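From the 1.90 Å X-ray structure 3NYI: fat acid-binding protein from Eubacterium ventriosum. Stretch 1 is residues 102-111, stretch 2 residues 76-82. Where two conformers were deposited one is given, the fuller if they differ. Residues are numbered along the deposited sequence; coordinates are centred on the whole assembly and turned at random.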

# COMPACT_ATOMS: atom_id res chain seq x y z
N SER A 102 -13.00 -8.33 -6.97
CA SER A 102 -14.04 -7.40 -7.44
C SER A 102 -13.65 -6.84 -8.79
O SER A 102 -14.48 -6.72 -9.69
CB SER A 102 -14.26 -6.26 -6.45
OG SER A 102 -14.75 -6.76 -5.23
N ALA A 103 -12.37 -6.50 -8.95
CA ALA A 103 -11.92 -5.92 -10.21
C ALA A 103 -11.99 -6.95 -11.33
O ALA A 103 -12.28 -6.62 -12.48
CB ALA A 103 -10.49 -5.35 -10.08
N ILE A 104 -11.68 -8.21 -11.02
CA ILE A 104 -11.78 -9.27 -12.02
C ILE A 104 -13.23 -9.41 -12.47
O ILE A 104 -13.53 -9.48 -13.68
CB ILE A 104 -11.30 -10.63 -11.47
CG1 ILE A 104 -9.78 -10.61 -11.26
CG2 ILE A 104 -11.65 -11.74 -12.45
CD1 ILE A 104 -9.01 -10.36 -12.53
N ASN A 105 -14.15 -9.46 -11.52
CA ASN A 105 -15.57 -9.52 -11.88
C ASN A 105 -16.00 -8.30 -12.68
O ASN A 105 -16.83 -8.41 -13.59
CB ASN A 105 -16.46 -9.73 -10.66
CG ASN A 105 -16.53 -11.20 -10.24
OD1 ASN A 105 -15.54 -11.93 -10.34
ND2 ASN A 105 -17.70 -11.63 -9.79
N ALA A 106 -15.43 -7.14 -12.37
CA ALA A 106 -15.80 -5.91 -13.07
C ALA A 106 -15.29 -5.91 -14.50
O ALA A 106 -15.98 -5.46 -15.43
CB ALA A 106 -15.30 -4.70 -12.31
N LYS A 107 -14.06 -6.40 -14.70
CA LYS A 107 -13.54 -6.57 -16.05
C LYS A 107 -14.48 -7.43 -16.89
O LYS A 107 -14.80 -7.10 -18.04
CB LYS A 107 -12.12 -7.18 -16.01
CG LYS A 107 -11.66 -7.72 -17.35
CD LYS A 107 -10.25 -8.26 -17.26
CE LYS A 107 -9.81 -8.90 -18.56
NZ LYS A 107 -8.37 -9.27 -18.51
N SER A 108 -14.94 -8.54 -16.32
CA SER A 108 -15.86 -9.44 -17.03
C SER A 108 -17.17 -8.74 -17.38
O SER A 108 -17.66 -8.87 -18.50
CB SER A 108 -16.13 -10.70 -16.22
OG SER A 108 -14.98 -11.51 -16.17
N LEU A 109 -17.73 -8.01 -16.42
CA LEU A 109 -18.93 -7.22 -16.66
C LEU A 109 -18.78 -6.30 -17.88
O LEU A 109 -19.65 -6.24 -18.75
CB LEU A 109 -19.24 -6.37 -15.44
CG LEU A 109 -20.60 -6.51 -14.76
CD1 LEU A 109 -20.62 -7.76 -13.91
CD2 LEU A 109 -20.86 -5.28 -13.90
N VAL A 110 -17.66 -5.57 -17.94
CA VAL A 110 -17.48 -4.56 -18.98
C VAL A 110 -17.30 -5.21 -20.34
O VAL A 110 -17.76 -4.70 -21.36
CB VAL A 110 -16.28 -3.62 -18.66
CG1 VAL A 110 -15.97 -2.68 -19.83
CG2 VAL A 110 -16.56 -2.83 -17.40
N LEU A 111 -16.64 -6.36 -20.35
CA LEU A 111 -16.41 -7.10 -21.58
C LEU A 111 -17.72 -7.39 -22.32
O LEU A 111 -17.78 -7.30 -23.55
CB LEU A 111 -15.66 -8.40 -21.29
CG LEU A 111 -14.26 -8.46 -21.91
CD1 LEU A 111 -13.63 -7.08 -21.93
CD2 LEU A 111 -13.38 -9.44 -21.14
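Stretch 2 76-82: VFRSFVE

Stretch 2 is helical from its first residue, Val76, in a helix that begins earlier in the chain, and it packs on the helix of stretch 1 with the two helices heading broadly the same way: their N-to-C directions differ by 43° (signed crossing angle -43°), and the axes come within 9.5 Å. The backbones draw nearest at Val110 and Arg78, whose CA atoms lie 5.9 Å apart. No hydrogen bond crosses the contact.

The central rule is one knob in one hole. Phe77 points toward stretch 1, and its m rotamer (chi1 -63°, chi2 -11°) lays the ring along the neighbouring helix, among Ala103, Ala106, Lys107 and Val110. The short side chains of two alanines line the ring: Phe77 CE2 stands 4.0 Å from Ala106 CB, and Phe77 CZ is 4.2 Å from Ala103 CB. The ring presents its edge to backbone, with CE2 of Phe77 3.5 Å from Ala103 O and CD2 of Phe77 3.8 Å from Lys107 N. That carbonyl and amide are already paired with each other in the helix, Lys107 N to Ala103 O at 2.9 Å. Lys107 itself, t at all four chi angles, extends so that its end leads away from the contact.

Val110 is the counterpart from stretch 1. Its t rotamer places CG2 3.8 Å from Phe77 CB, while CG1 reaches 4.5 Å from Val81 CB, so the two methyls bridge successive turns of stretch 2.

Arg78 closes the flank. Its CA-to-CB bond points sideways, but in the conformer given, one of two deposited, with chi1 between wells at -144°, chi2 t and chi3 m (-53°), the end of the side chain comes nearer. The guanidinium lies with one face over Val110 CG2, and Leu109 CD2 approaches its edge, 4.2 Å from Arg78 NH2.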

# COMPACT_ATOMS: atom_id res chain seq x y z
N VAL A 76 -15.61 2.71 -13.75
CA VAL A 76 -14.33 3.28 -14.16
C VAL A 76 -13.80 2.59 -15.42
O VAL A 76 -13.45 3.26 -16.40
CB VAL A 76 -13.29 3.21 -13.02
CG1 VAL A 76 -11.91 3.65 -13.50
CG2 VAL A 76 -13.76 4.06 -11.85
N PHE A 77 -13.76 1.26 -15.41
CA PHE A 77 -13.29 0.53 -16.59
C PHE A 77 -14.09 0.92 -17.83
O PHE A 77 -13.53 1.17 -18.89
CB PHE A 77 -13.37 -0.99 -16.39
CG PHE A 77 -12.50 -1.53 -15.28
CD1 PHE A 77 -11.54 -0.74 -14.66
CD2 PHE A 77 -12.64 -2.85 -14.86
CE1 PHE A 77 -10.75 -1.25 -13.64
CE2 PHE A 77 -11.87 -3.37 -13.84
CZ PHE A 77 -10.91 -2.57 -13.23
N ARG A 78 -15.41 0.96 -17.67
CA ARG A 78 -16.30 1.24 -18.79
C ARG A 78 -16.05 2.61 -19.42
O ARG A 78 -15.97 2.74 -20.64
CB ARG A 78 -17.77 1.14 -18.34
CG ARG A 78 -18.69 0.57 -19.39
CD ARG A 78 -20.15 0.62 -18.95
NE ARG A 78 -20.35 0.00 -17.64
CZ ARG A 78 -20.68 -1.27 -17.45
NH1 ARG A 78 -20.84 -2.08 -18.49
NH2 ARG A 78 -20.84 -1.74 -16.22
N SER A 79 -15.92 3.64 -18.59
CA SER A 79 -15.74 4.99 -19.10
C SER A 79 -14.44 5.15 -19.90
O SER A 79 -14.42 5.84 -20.91
CB SER A 79 -15.81 6.02 -17.97
OG SER A 79 -14.65 5.97 -17.15
N PHE A 80 -13.37 4.51 -19.44
CA PHE A 80 -12.12 4.54 -20.18
C PHE A 80 -12.22 3.72 -21.48
O PHE A 80 -11.80 4.18 -22.54
CB PHE A 80 -10.95 4.02 -19.33
CG PHE A 80 -10.54 4.96 -18.22
CD1 PHE A 80 -10.41 6.32 -18.45
CD2 PHE A 80 -10.28 4.48 -16.94
CE1 PHE A 80 -10.02 7.19 -17.43
CE2 PHE A 80 -9.90 5.34 -15.92
CZ PHE A 80 -9.77 6.70 -16.17
N VAL A 81 -12.78 2.52 -21.38
CA VAL A 81 -12.87 1.60 -22.52
C VAL A 81 -13.72 2.13 -23.69
O VAL A 81 -13.40 1.91 -24.86
CB VAL A 81 -13.39 0.22 -22.08
CG1 VAL A 81 -13.97 -0.53 -23.26
CG2 VAL A 81 -12.27 -0.58 -21.42
N GLU A 82 -14.81 2.82 -23.38
CA GLU A 82 -15.63 3.36 -24.46
C GLU A 82 -14.92 4.52 -25.15
O GLU A 82 -15.32 4.95 -26.23
CB GLU A 82 -17.01 3.78 -23.95
CG GLU A 82 -17.00 4.80 -22.84
CD GLU A 82 -18.35 4.92 -22.15
OE1 GLU A 82 -18.69 6.04 -21.72
OE2 GLU A 82 -19.06 3.90 -22.04